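Local coordinates for O-methyltransferase, putative (Bacillus cereus, PDB 3DUW), which probably transfers the methyl group of S-adenosyl-L-methionine to a hydroxyl oxygen of its substrate, and binds the product S-adenosyl-L-homocysteine, at residues A[61-66]-A[85-90]; A[55-60]-A[134-139]; A[49-54]-A[73-78]. All blocks are in the same frame, centred on the assembly; numbering follows the deposited sequence.

Interaction 1 of 3, residues A[61-66]-A[85-90]; sequences NILEIG and RVVTLE. With SAH (S-adenosyl-L-homocysteine), chain C.
Strands 61-65 and 85-90 run parallel, side by side, in a buried sheet. Five backbone hydrogen bonds join them: I62 N to R85 O, V87 N to I62 O, E64 N to V87 O, L89 N to E64 O and G66 N to L89 O. The first is almost straight, 177° at the hydrogen. The last carries the pairing one residue past the end of strand 61-65.

Polar side chains pair on both faces. E64 and T88 lie alongside each other, with CG of E64 and OG1 of T88 both anti to the backbone N. T88 OG1 donates to the anti lone pair of E64 OE1 at 2.6 Å. T73 OG1 also bonds that oxygen, and S72 OG hydrogen-bonds E64 OE2, so both buried carboxylate oxygens are engaged. On the other face R85 NE gives a weak bond, 130° at the hydrogen, to N61 OD1 at 2.8 Å. The amide of N61 is held more firmly through ND2, by P133 O.

Apolar contacts fill in between. I62 CB meets V86 CG2 at 4.0 Å on the E64 face. On the N61 face L89 CD1 approaches L63 CD1 and I65 CG1, and helix 119-128 covers them.

The ligand lies beyond the C-terminal ends of the strands. E90 is bent at chi2 (53°), and its two oxygens hold the two ribose hydroxyls: E90 OE1 accepts from SAH O3' and E90 OE2 from SAH O2', each at 2.7 Å. L68 N and S92 N also bond this carboxylate. G66 O accepts from the SAH amino N at 3.2 Å. A glycine after the first strand and an acidic residue ending the second, gripping the ribose diol, are hallmarks of the Rossmann-like class I methyltransferase fold.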
loop_
_atom_site.group_PDB
_atom_site.type_symbol
_atom_site.label_atom_id
_atom_site.label_comp_id
_atom_site.label_asym_id
_atom_site.label_seq_id
_atom_site.Cartn_x
_atom_site.Cartn_y
_atom_site.Cartn_z
ATOM N N ASN A 61 18.168 5.017 -1.434
ATOM C CA ASN A 61 18.476 5.368 -2.820
ATOM C C ASN A 61 17.254 5.113 -3.699
ATOM O O ASN A 61 16.971 3.980 -4.087
ATOM C CB ASN A 61 19.677 4.550 -3.301
ATOM C CG ASN A 61 20.279 5.096 -4.575
ATOM O OD1 ASN A 61 20.309 6.306 -4.790
ATOM N ND2 ASN A 61 20.786 4.205 -5.421
ATOM N N ILE A 62 16.545 6.190 -4.014
ATOM C CA ILE A 62 15.316 6.125 -4.793
ATOM C C ILE A 62 15.459 6.530 -6.249
ATOM O O ILE A 62 16.125 7.511 -6.568
ATOM C CB ILE A 62 14.235 7.038 -4.160
ATOM C CG1 ILE A 62 13.997 6.645 -2.702
ATOM C CG2 ILE A 62 12.945 6.958 -4.963
ATOM C CD1 ILE A 62 13.026 7.558 -1.974
ATOM N N LEU A 63 14.812 5.768 -7.125
ATOM C CA LEU A 63 14.806 6.053 -8.552
ATOM C C LEU A 63 13.358 6.293 -8.957
ATOM O O LEU A 63 12.494 5.454 -8.700
ATOM C CB LEU A 63 15.364 4.875 -9.358
ATOM C CG LEU A 63 15.189 4.966 -10.879
ATOM C CD1 LEU A 63 15.985 6.147 -11.423
ATOM C CD2 LEU A 63 15.656 3.672 -11.533
ATOM N N GLU A 64 13.096 7.448 -9.556
ATOM C CA GLU A 64 11.755 7.783 -10.021
ATOM C C GLU A 64 11.799 8.018 -11.520
ATOM O O GLU A 64 12.709 8.678 -12.025
ATOM C CB GLU A 64 11.236 9.045 -9.332
ATOM C CG GLU A 64 9.912 9.541 -9.890
ATOM C CD GLU A 64 9.409 10.751 -9.149
ATOM O OE1 GLU A 64 10.050 11.821 -9.254
ATOM O OE2 GLU A 64 8.380 10.630 -8.450
ATOM N N ILE A 65 10.828 7.457 -12.234
ATOM C CA ILE A 65 10.742 7.632 -13.676
ATOM C C ILE A 65 9.446 8.398 -13.937
ATOM O O ILE A 65 8.350 7.862 -13.768
ATOM C CB ILE A 65 10.721 6.270 -14.411
ATOM C CG1 ILE A 65 11.899 5.407 -13.940
ATOM C CG2 ILE A 65 10.803 6.496 -15.913
ATOM C CD1 ILE A 65 11.961 4.024 -14.582
ATOM N N GLY A 66 9.588 9.664 -14.327
ATOM C CA GLY A 66 8.439 10.520 -14.584
ATOM C C GLY A 66 8.336 11.548 -13.461
ATOM O O GLY A 66 7.695 11.292 -12.440
ATOM N N ARG A 85 18.996 9.655 -1.079
ATOM C CA ARG A 85 18.913 10.434 -2.302
ATOM C C ARG A 85 17.834 9.931 -3.244
ATOM O O ARG A 85 17.400 8.778 -3.163
ATOM C CB ARG A 85 20.263 10.426 -3.028
ATOM C CG ARG A 85 20.772 9.044 -3.408
ATOM C CD ARG A 85 22.062 9.137 -4.216
ATOM N NE ARG A 85 22.596 7.826 -4.583
ATOM C CZ ARG A 85 23.694 7.646 -5.313
ATOM N NH1 ARG A 85 24.374 8.696 -5.756
ATOM N NH2 ARG A 85 24.116 6.420 -5.597
ATOM N N VAL A 86 17.401 10.825 -4.124
ATOM C CA VAL A 86 16.400 10.517 -5.133
ATOM C C VAL A 86 16.946 10.959 -6.479
ATOM O O VAL A 86 17.500 12.053 -6.604
ATOM C CB VAL A 86 15.078 11.293 -4.914
ATOM C CG1 VAL A 86 14.086 10.939 -6.019
ATOM C CG2 VAL A 86 14.495 10.978 -3.552
ATOM N N VAL A 87 16.816 10.091 -7.472
ATOM C CA VAL A 87 17.227 10.399 -8.831
ATOM C C VAL A 87 15.932 10.253 -9.615
ATOM O O VAL A 87 15.333 9.178 -9.627
ATOM C CB VAL A 87 18.266 9.397 -9.371
ATOM C CG1 VAL A 87 18.565 9.704 -10.827
ATOM C CG2 VAL A 87 19.541 9.468 -8.542
ATOM N N THR A 88 15.484 11.334 -10.243
ATOM C CA THR A 88 14.243 11.296 -11.001
ATOM C C THR A 88 14.478 11.677 -12.463
ATOM O O THR A 88 15.261 12.583 -12.767
ATOM C CB THR A 88 13.176 12.207 -10.333
ATOM O OG1 THR A 88 11.932 12.069 -11.024
ATOM C CG2 THR A 88 13.620 13.664 -10.325
ATOM N N LEU A 89 13.795 10.969 -13.358
ATOM C CA LEU A 89 13.947 11.157 -14.798
ATOM C C LEU A 89 12.757 11.851 -15.459
ATOM O O LEU A 89 11.606 11.440 -15.282
ATOM C CB LEU A 89 14.180 9.791 -15.449
ATOM C CG LEU A 89 15.193 8.910 -14.705
ATOM C CD1 LEU A 89 15.378 7.602 -15.452
ATOM C CD2 LEU A 89 16.521 9.636 -14.562
ATOM N N GLU A 90 13.047 12.888 -16.242
ATOM C CA GLU A 90 12.012 13.660 -16.921
ATOM C C GLU A 90 12.416 14.020 -18.352
ATOM O O GLU A 90 13.483 14.594 -18.581
ATOM C CB GLU A 90 11.721 14.929 -16.115
ATOM C CG GLU A 90 10.723 15.877 -16.750
ATOM C CD GLU A 90 9.425 15.189 -17.119
ATOM O OE1 GLU A 90 8.864 14.475 -16.257
ATOM O OE2 GLU A 90 8.962 15.368 -18.267
HETATM N N SAH C . 4.989 11.072 -10.824
HETATM C CA SAH C . 4.789 12.554 -11.027
HETATM C CB SAH C . 4.069 12.817 -12.307
HETATM C CG SAH C . 4.721 12.361 -13.591
HETATM S SD SAH C . 3.505 12.521 -14.968
HETATM C C SAH C . 3.898 13.079 -9.851
HETATM O O SAH C . 3.455 12.266 -9.036
HETATM O OXT SAH C . 3.687 14.344 -9.809
HETATM C "C5'" SAH C . 4.358 11.630 -16.206
HETATM C "C4'" SAH C . 5.720 12.365 -16.629
HETATM O "O4'" SAH C . 6.230 11.462 -17.608
HETATM C "C3'" SAH C . 5.580 13.679 -17.383
HETATM O "O3'" SAH C . 6.249 14.753 -16.717
HETATM C "C2'" SAH C . 6.178 13.327 -18.804
HETATM O "O2'" SAH C . 6.773 14.443 -19.448
HETATM C "C1'" SAH C . 7.144 12.209 -18.467
HETATM N N9 SAH C . 7.544 11.419 -19.475
HETATM C C8 SAH C . 6.895 10.909 -20.586
HETATM N N7 SAH C . 7.622 10.163 -21.356
HETATM C C5 SAH C . 8.893 10.147 -20.728
HETATM C C6 SAH C . 10.124 9.491 -21.096
HETATM N N6 SAH C . 10.267 8.729 -22.188
HETATM N N1 SAH C . 11.171 9.700 -20.235
HETATM C C2 SAH C . 11.073 10.468 -19.110
HETATM N N3 SAH C . 9.915 11.112 -18.726
HETATM C C4 SAH C . 8.868 10.907 -19.579
#

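Interaction 2 of 3, residues A[55-60]-A[134-139]; sequences QIQGAR and FDFIFI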
loop_
_atom_site.group_PDB
_atom_site.type_symbol
_atom_site.label_atom_id
_atom_site.label_comp_id
_atom_site.label_asym_id
_atom_site.label_seq_id
_atom_site.Cartn_x
_atom_site.Cartn_y
_atom_site.Cartn_z
ATOM N N GLN A 55 9.589 5.204 4.093
ATOM C CA GLN A 55 10.018 5.172 5.489
ATOM C C GLN A 55 9.979 3.751 6.041
ATOM O O GLN A 55 10.877 3.343 6.778
ATOM C CB GLN A 55 9.135 6.095 6.335
ATOM C CG GLN A 55 9.161 7.544 5.867
ATOM C CD GLN A 55 8.278 8.457 6.690
ATOM O OE1 GLN A 55 7.116 8.147 6.950
ATOM N NE2 GLN A 55 8.822 9.600 7.089
ATOM N N ILE A 56 8.950 2.993 5.672
ATOM C CA ILE A 56 8.813 1.620 6.141
ATOM C C ILE A 56 9.978 0.774 5.649
ATOM O O ILE A 56 10.536 -0.028 6.399
ATOM C CB ILE A 56 7.481 1.006 5.667
ATOM C CG1 ILE A 56 6.325 1.713 6.371
ATOM C CG2 ILE A 56 7.452 -0.488 5.960
ATOM C CD1 ILE A 56 4.965 1.377 5.816
ATOM N N GLN A 57 10.353 0.952 4.390
ATOM C CA GLN A 57 11.473 0.200 3.849
ATOM C C GLN A 57 12.801 0.757 4.340
ATOM O O GLN A 57 13.797 0.038 4.394
ATOM C CB GLN A 57 11.481 0.240 2.324
ATOM C CG GLN A 57 12.785 -0.304 1.762
ATOM C CD GLN A 57 12.861 -0.266 0.263
ATOM O OE1 GLN A 57 12.567 0.754 -0.360
ATOM N NE2 GLN A 57 13.277 -1.380 -0.334
ATOM N N GLY A 58 12.813 2.038 4.693
ATOM C CA GLY A 58 14.050 2.656 5.131
ATOM C C GLY A 58 14.932 2.840 3.911
ATOM O O GLY A 58 16.152 2.683 3.975
ATOM N N ALA A 59 14.301 3.167 2.785
ATOM C CA ALA A 59 15.013 3.364 1.528
ATOM C C ALA A 59 16.024 4.490 1.646
ATOM O O ALA A 59 15.782 5.484 2.328
ATOM C CB ALA A 59 14.026 3.667 0.408
ATOM N N ARG A 60 17.151 4.327 0.960
ATOM C CA ARG A 60 18.211 5.321 0.983
ATOM C C ARG A 60 18.573 5.783 -0.425
ATOM O O ARG A 60 19.206 6.823 -0.595
ATOM C CB ARG A 60 19.446 4.741 1.680
ATOM C CG ARG A 60 20.556 5.744 1.924
ATOM C CD ARG A 60 21.130 5.591 3.326
ATOM N NE ARG A 60 21.611 4.239 3.589
ATOM C CZ ARG A 60 22.133 3.846 4.749
ATOM N NH1 ARG A 60 22.242 4.703 5.754
ATOM N NH2 ARG A 60 22.552 2.597 4.902
ATOM N N PHE A 134 19.341 0.832 -6.520
ATOM C CA PHE A 134 18.217 1.583 -5.977
ATOM C C PHE A 134 17.349 0.664 -5.124
ATOM O O PHE A 134 17.013 -0.448 -5.543
ATOM C CB PHE A 134 17.403 2.186 -7.119
ATOM C CG PHE A 134 18.147 3.236 -7.891
ATOM C CD1 PHE A 134 18.346 4.502 -7.350
ATOM C CD2 PHE A 134 18.683 2.950 -9.143
ATOM C CE1 PHE A 134 19.072 5.470 -8.043
ATOM C CE2 PHE A 134 19.410 3.910 -9.847
ATOM C CZ PHE A 134 19.604 5.172 -9.294
ATOM N N ASP A 135 17.001 1.131 -3.927
ATOM C CA ASP A 135 16.190 0.353 -2.993
ATOM C C ASP A 135 14.690 0.547 -3.190
ATOM O O ASP A 135 13.897 -0.261 -2.717
ATOM C CB ASP A 135 16.517 0.726 -1.540
ATOM C CG ASP A 135 17.987 1.002 -1.312
ATOM O OD1 ASP A 135 18.819 0.144 -1.662
ATOM O OD2 ASP A 135 18.305 2.083 -0.768
ATOM N N PHE A 136 14.309 1.620 -3.876
ATOM C CA PHE A 136 12.898 1.930 -4.098
ATOM C C PHE A 136 12.788 2.572 -5.477
ATOM O O PHE A 136 13.485 3.542 -5.773
ATOM C CB PHE A 136 12.427 2.890 -3.000
ATOM C CG PHE A 136 10.940 3.083 -2.939
ATOM C CD1 PHE A 136 10.282 3.866 -3.882
ATOM C CD2 PHE A 136 10.199 2.502 -1.918
ATOM C CE1 PHE A 136 8.904 4.069 -3.805
ATOM C CE2 PHE A 136 8.823 2.699 -1.834
ATOM C CZ PHE A 136 8.176 3.485 -2.780
ATOM N N ILE A 137 11.913 2.031 -6.320
ATOM C CA ILE A 137 11.747 2.537 -7.678
ATOM C C ILE A 137 10.279 2.832 -7.983
ATOM O O ILE A 137 9.414 1.961 -7.833
ATOM C CB ILE A 137 12.300 1.510 -8.695
ATOM C CG1 ILE A 137 13.757 1.180 -8.342
ATOM C CG2 ILE A 137 12.199 2.055 -10.111
ATOM C CD1 ILE A 137 14.364 0.077 -9.173
ATOM N N PHE A 138 10.007 4.064 -8.405
ATOM C CA PHE A 138 8.651 4.499 -8.725
ATOM C C PHE A 138 8.557 4.727 -10.227
ATOM O O PHE A 138 9.217 5.615 -10.769
ATOM C CB PHE A 138 8.323 5.791 -7.961
ATOM C CG PHE A 138 6.919 6.300 -8.178
ATOM C CD1 PHE A 138 5.832 5.431 -8.148
ATOM C CD2 PHE A 138 6.681 7.657 -8.380
ATOM C CE1 PHE A 138 4.527 5.909 -8.318
ATOM C CE2 PHE A 138 5.384 8.140 -8.548
ATOM C CZ PHE A 138 4.305 7.264 -8.517
ATOM N N ILE A 139 7.757 3.902 -10.895
ATOM C CA ILE A 139 7.574 3.997 -12.339
ATOM C C ILE A 139 6.284 4.762 -12.597
ATOM O O ILE A 139 5.185 4.248 -12.367
ATOM C CB ILE A 139 7.509 2.594 -12.970
ATOM C CG1 ILE A 139 8.760 1.802 -12.578
ATOM C CG2 ILE A 139 7.407 2.711 -14.480
ATOM C CD1 ILE A 139 8.785 0.374 -13.088
#
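A Schellman motif ends helix 44-57, and the turn that follows packs against D135 and F136. G58 is its C-prime residue, with positive phi. Just before it, Q57 reaches across with CG anti to the backbone N (chi1 169°) and the chain extended. Q57 NE2 donates to D135 O at 2.7 Å. The bond is bent, 137° at the hydrogen, and the donor sits above the carbonyl plane. The other end of the same amide, Q57 OE1, lies at the edge of the F136 ring, near its plane, 3.3 Å from F136 CD2. Amide and ring planes are turned 64° apart.

The turn leads into strand 61-65, which neighbours strand 136-139 in the Rossmann-like sheet, so the contact joins the C-terminal end of helix 44-57 to that sheet. A59 lays its CB on F136 CB at 3.8 Å. R60 N donates to the anti lone pair of D135 OD2 at 3.1 Å. That oxygen also takes a weak bond from N61 N. D135 OD1 forms a salt bridge with R158, which engages the second carboxylate oxygen. Q57 also packs on I56 of the second subunit.

Interaction 3 of 3, residues A[49-54]-A[73-78]; sequences FLQLLV and TIWLAR
Q51 holds CG anti to the backbone N (chi1 -177°) and is extended beyond it, which sends its amide across to helix 71-77. L76 has CG anti to the carbonyl carbon (chi1 -70°). Its side chain starts away from helix 44-57, yet its end returns and puts CD2 against that helix.

The helices run at 26° to each other, with axes 7.8 Å apart. The CB and CG of Q51 pack on the carbonyl oxygen of W75, each 3.3 Å from W75 O. Q51 OE1 comes to the edge of the indole, in the ring plane, 3.8 Å from W75 CZ3. The two side chains cross at about a right angle.

L76 CD2 packs against both L50 and V54, 3.8 Å from L50 CB and 3.7 Å from V54 CG2. F136 of the sheet touches L76 and V54. R78 leads its guanidinium away from helix 44-57; I74 CG2 lies over one face, toward its rim, and D22 makes a salt bridge. L53 of helix 44-57 packs on L53 of the second subunit. Two neighbouring helices packed on one face of a mainly parallel sheet are typical of the Rossmann-like methyltransferase sandwich.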
loop_
_atom_site.group_PDB
_atom_site.type_symbol
_atom_site.label_atom_id
_atom_site.label_comp_id
_atom_site.label_asym_id
_atom_site.label_seq_id
_atom_site.Cartn_x
_atom_site.Cartn_y
_atom_site.Cartn_z
ATOM N N PHE A 49 1.230 7.909 0.754
ATOM C CA PHE A 49 1.402 6.463 0.746
ATOM C C PHE A 49 2.847 6.178 0.332
ATOM O O PHE A 49 3.529 5.356 0.943
ATOM C CB PHE A 49 0.446 5.810 -0.254
ATOM C CG PHE A 49 0.670 4.334 -0.420
ATOM C CD1 PHE A 49 0.147 3.428 0.497
ATOM C CD2 PHE A 49 1.445 3.853 -1.468
ATOM C CE1 PHE A 49 0.397 2.060 0.369
ATOM C CE2 PHE A 49 1.700 2.488 -1.601
ATOM C CZ PHE A 49 1.175 1.593 -0.680
ATOM N N LEU A 50 3.312 6.853 -0.716
ATOM C CA LEU A 50 4.682 6.653 -1.176
ATOM C C LEU A 50 5.692 7.047 -0.100
ATOM O O LEU A 50 6.647 6.319 0.158
ATOM C CB LEU A 50 4.944 7.465 -2.443
ATOM C CG LEU A 50 4.216 6.982 -3.701
ATOM C CD1 LEU A 50 4.437 7.991 -4.809
ATOM C CD2 LEU A 50 4.719 5.606 -4.124
ATOM N N GLN A 51 5.483 8.199 0.526
ATOM C CA GLN A 51 6.391 8.654 1.571
ATOM C C GLN A 51 6.478 7.627 2.695
ATOM O O GLN A 51 7.566 7.273 3.148
ATOM C CB GLN A 51 5.904 9.982 2.136
ATOM C CG GLN A 51 6.807 10.584 3.189
ATOM C CD GLN A 51 6.266 11.898 3.682
ATOM O OE1 GLN A 51 5.282 11.939 4.409
ATOM N NE2 GLN A 51 6.889 12.985 3.262
ATOM N N LEU A 52 5.323 7.153 3.149
ATOM C CA LEU A 52 5.293 6.178 4.227
ATOM C C LEU A 52 5.951 4.865 3.823
ATOM O O LEU A 52 6.661 4.258 4.624
ATOM C CB LEU A 52 3.849 5.939 4.679
ATOM C CG LEU A 52 3.202 7.140 5.383
ATOM C CD1 LEU A 52 1.716 6.883 5.581
ATOM C CD2 LEU A 52 3.897 7.400 6.716
ATOM N N LEU A 53 5.743 4.426 2.584
ATOM C CA LEU A 53 6.349 3.175 2.151
ATOM C C LEU A 53 7.868 3.316 2.132
ATOM O O LEU A 53 8.591 2.380 2.477
ATOM C CB LEU A 53 5.834 2.774 0.767
ATOM C CG LEU A 53 6.093 1.311 0.388
ATOM C CD1 LEU A 53 5.478 0.381 1.432
ATOM C CD2 LEU A 53 5.513 1.036 -0.995
ATOM N N VAL A 54 8.352 4.486 1.727
ATOM C CA VAL A 54 9.787 4.743 1.707
ATOM C C VAL A 54 10.329 4.653 3.136
ATOM O O VAL A 54 11.389 4.073 3.372
ATOM C CB VAL A 54 10.088 6.143 1.120
ATOM C CG1 VAL A 54 11.506 6.578 1.476
ATOM C CG2 VAL A 54 9.917 6.110 -0.394
ATOM N N THR A 73 7.955 13.484 -6.262
ATOM C CA THR A 73 9.364 13.505 -5.895
ATOM C C THR A 73 9.563 14.054 -4.488
ATOM O O THR A 73 10.367 13.532 -3.717
ATOM C CB THR A 73 10.158 14.377 -6.874
ATOM O OG1 THR A 73 9.616 14.225 -8.192
ATOM C CG2 THR A 73 11.619 13.966 -6.883
ATOM N N ILE A 74 8.839 15.120 -4.164
ATOM C CA ILE A 74 8.936 15.727 -2.843
ATOM C C ILE A 74 8.424 14.765 -1.764
ATOM O O ILE A 74 9.040 14.621 -0.706
ATOM C CB ILE A 74 8.160 17.062 -2.814
ATOM C CG1 ILE A 74 8.916 18.092 -3.660
ATOM C CG2 ILE A 74 7.992 17.550 -1.383
ATOM C CD1 ILE A 74 8.122 19.340 -3.984
ATOM N N TRP A 75 7.306 14.095 -2.032
ATOM C CA TRP A 75 6.777 13.134 -1.071
ATOM C C TRP A 75 7.800 12.025 -0.833
ATOM O O TRP A 75 8.037 11.621 0.305
ATOM C CB TRP A 75 5.475 12.505 -1.575
ATOM C CG TRP A 75 4.250 13.356 -1.405
ATOM C CD1 TRP A 75 3.575 14.025 -2.385
ATOM C CD2 TRP A 75 3.520 13.580 -0.191
ATOM N NE1 TRP A 75 2.465 14.646 -1.857
ATOM C CE2 TRP A 75 2.408 14.389 -0.513
ATOM C CE3 TRP A 75 3.696 13.173 1.139
ATOM C CZ2 TRP A 75 1.475 14.801 0.446
ATOM C CZ3 TRP A 75 2.766 13.582 2.094
ATOM C CH2 TRP A 75 1.671 14.388 1.738
ATOM N N LEU A 76 8.400 11.532 -1.912
ATOM C CA LEU A 76 9.397 10.471 -1.813
ATOM C C LEU A 76 10.633 10.933 -1.046
ATOM O O LEU A 76 11.108 10.246 -0.139
ATOM C CB LEU A 76 9.811 10.002 -3.211
ATOM C CG LEU A 76 8.758 9.228 -4.012
ATOM C CD1 LEU A 76 9.186 9.121 -5.463
ATOM C CD2 LEU A 76 8.575 7.844 -3.409
ATOM N N ALA A 77 11.147 12.102 -1.409
ATOM C CA ALA A 77 12.337 12.637 -0.758
ATOM C C ALA A 77 12.116 12.867 0.733
ATOM O O ALA A 77 13.025 12.674 1.540
ATOM C CB ALA A 77 12.758 13.931 -1.430
ATOM N N ARG A 78 10.909 13.274 1.104
ATOM C CA ARG A 78 10.618 13.522 2.506
ATOM C C ARG A 78 10.567 12.244 3.333
ATOM O O ARG A 78 10.504 12.297 4.562
ATOM C CB ARG A 78 9.313 14.304 2.636
ATOM C CG ARG A 78 9.459 15.759 2.242
ATOM C CD ARG A 78 8.140 16.492 2.312
ATOM N NE ARG A 78 8.330 17.931 2.182
ATOM C CZ ARG A 78 7.338 18.815 2.174
ATOM N NH1 ARG A 78 6.085 18.405 2.284
ATOM N NH2 ARG A 78 7.603 20.109 2.063
#

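Strand 61-65 of interaction 1 touches both other contacts. One edge of it pairs with 85-90. Its other edge bonds the strand of interaction 2, with I65 N 2.9 Å from F138 O and N61 O 2.9 Å from D135 N. The helices of interaction 3 cover the sheet: F138 CZ lies 3.8 Å from L50 CD1, and I62 CD1 lies 3.8 Å from V54 CG2. Among the three, interaction 1 is the one that hydrogen-bonds the ligand. F138 in 134-139 touches it, and in interaction 3 the side chain of L50 is about 6 Å from the bound SAH, nearest atoms. Interactions 2 and 3 share helix 44-57, which also meets the second subunit.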